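PDB 5CED: Bd3460 from Bdellovibrio bacteriovorus HD100, which is an ankyrin-repeat protein that binds the penicillin-binding protein Bd3459 and probably restrains its activity. Local coordinates for residues A36-D41 with A70-N75. Numbering follows the deposited sequence.
Sequences AAEQGD and AAMGGN. With PNM (open form - penicillin g), chain C.
N75 reaches across from the turn after helix 66-72 and spends its amide nitrogen on the last turn of helix 31-39. ND2 donates to A37 O and to E38 O, each at 2.8 Å, so one NH2 group serves two successive carbonyls at a helix end, where carbonyl oxygens commonly lack a backbone donor. The two bonds, both bent at the hydrogen, differ in geometry. ND2 lies 18° from the carbonyl plane of A37 but well above that of E38, whereas E38 O sits in the amide plane of N75. With CG beside its own backbone N (chi1 -64°), the amide also lies against G40, CG coming 3.5 Å from G40 CA. The helices themselves pack closely through alanines: A70 CA makes a CH...O contact of 3.4 Å to A37 O, and the methyl carbons A37 CB and A70 CB are 4.3 Å apart.

On another side of the contact, E38 extends with CG anti to its N (chi1 -159°) until OE2 lies 3.7 Å from M72 CE. The same OE2 is hydrogen-bonded to Y388 of the Bd3459 chain, and lies 3.5 Å from C21 of the opened penicillin's phenyl ring. M72 also packs on Y388 of the Bd3459 chain.

Behind these contacts, a Schellman motif at G74 ends helix 66-72. N75 takes the N-cap position of helix 76-84, though its side chain makes no capping bond and reaches across instead, while positive phi at G40 leads the polypeptide from helix 31-39 into helix 42-50. Neighbouring ankyrin-type helix pairs are thus joined by an amide whose nitrogen bonds to main-chain oxygens, while the carboxylate of E38 is directed to the partner protein.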
# COMPACT_ATOMS: atom_id res chain seq x y z
N ALA B 36 4.24 16.89 -7.73
CA ALA B 36 3.24 16.26 -8.57
C ALA B 36 3.67 14.89 -9.07
O ALA B 36 2.90 13.94 -9.04
CB ALA B 36 2.91 17.16 -9.73
N ALA B 37 4.91 14.81 -9.54
CA ALA B 37 5.48 13.59 -10.05
C ALA B 37 5.53 12.49 -8.97
O ALA B 37 5.26 11.32 -9.28
CB ALA B 37 6.87 13.85 -10.59
N GLU B 38 5.90 12.85 -7.74
CA GLU B 38 5.90 11.89 -6.64
C GLU B 38 4.52 11.45 -6.24
O GLU B 38 4.31 10.27 -6.01
CB GLU B 38 6.61 12.41 -5.40
CG GLU B 38 7.05 11.26 -4.49
CD GLU B 38 7.49 11.74 -3.13
OE1 GLU B 38 7.43 12.98 -2.91
OE2 GLU B 38 7.85 10.89 -2.27
N GLN B 39 3.60 12.39 -6.15
CA GLN B 39 2.22 12.07 -5.69
C GLN B 39 1.40 11.32 -6.71
O GLN B 39 0.44 10.65 -6.36
CB GLN B 39 1.52 13.34 -5.26
CG GLN B 39 2.17 13.86 -4.00
CD GLN B 39 1.59 15.16 -3.52
OE1 GLN B 39 0.53 15.60 -3.96
NE2 GLN B 39 2.29 15.78 -2.57
N GLY B 40 1.80 11.41 -7.97
CA GLY B 40 1.14 10.69 -9.04
C GLY B 40 0.05 11.47 -9.75
O GLY B 40 -0.84 10.87 -10.32
N ASP B 41 0.14 12.80 -9.73
CA ASP B 41 -0.82 13.71 -10.39
C ASP B 41 -0.35 13.98 -11.84
O ASP B 41 0.36 14.95 -12.14
CB ASP B 41 -0.94 15.01 -9.56
CG ASP B 41 -2.08 15.94 -10.02
OD1 ASP B 41 -2.62 15.77 -11.13
OD2 ASP B 41 -2.42 16.85 -9.25
N ALA B 70 8.98 10.60 -9.80
CA ALA B 70 7.99 9.67 -10.37
C ALA B 70 8.36 8.24 -10.10
O ALA B 70 7.49 7.44 -9.74
CB ALA B 70 7.83 9.86 -11.86
N ALA B 71 9.64 7.91 -10.27
CA ALA B 71 10.11 6.54 -10.01
C ALA B 71 9.90 6.08 -8.59
O ALA B 71 9.38 4.98 -8.35
CB ALA B 71 11.57 6.40 -10.36
N MET B 72 10.33 6.94 -7.65
CA MET B 72 10.20 6.70 -6.22
C MET B 72 8.76 6.45 -5.84
O MET B 72 8.47 5.57 -5.03
CB MET B 72 10.69 7.92 -5.44
CG MET B 72 10.46 7.83 -3.95
SD MET B 72 11.61 8.91 -3.08
CE MET B 72 11.17 10.46 -3.84
N GLY B 73 7.85 7.22 -6.40
CA GLY B 73 6.44 7.02 -6.09
C GLY B 73 5.74 5.90 -6.83
O GLY B 73 4.56 5.70 -6.63
N GLY B 74 6.43 5.21 -7.73
CA GLY B 74 5.84 4.06 -8.41
C GLY B 74 4.81 4.49 -9.47
O GLY B 74 3.87 3.75 -9.75
N ASN B 75 5.00 5.67 -10.06
CA ASN B 75 3.94 6.29 -10.89
C ASN B 75 4.31 6.03 -12.34
O ASN B 75 5.05 6.83 -12.96
CB ASN B 75 3.86 7.78 -10.55
CG ASN B 75 3.44 8.02 -9.12
OD1 ASN B 75 2.50 7.41 -8.64
ND2 ASN B 75 4.11 8.90 -8.44
O8 PNM C . 2.51 5.74 5.21
C7 PNM C . 1.44 5.90 4.67
N4 PNM C . 1.51 4.56 2.58
C3 PNM C . 3.21 4.44 2.08
C11 PNM C . 3.68 3.12 2.43
O13 PNM C . 2.84 2.14 2.60
O12 PNM C . 4.93 2.97 2.55
C2 PNM C . 3.14 4.90 0.73
C10 PNM C . 4.50 5.50 0.35
C9 PNM C . 2.86 3.74 -0.26
S1 PNM C . 1.84 6.14 0.69
C5 PNM C . 1.03 5.80 2.19
C6 PNM C . 1.61 6.60 3.38
N14 PNM C . 2.27 7.82 3.32
C15 PNM C . 2.03 8.99 2.63
O16 PNM C . 1.03 9.16 2.00
C17 PNM C . 3.17 10.03 2.83
C18 PNM C . 3.70 10.44 1.46
C19 PNM C . 3.97 11.80 1.26
C20 PNM C . 4.43 12.22 -0.00
C21 PNM C . 4.60 11.30 -1.03
C22 PNM C . 4.33 9.93 -0.80
C23 PNM C . 3.88 9.52 0.45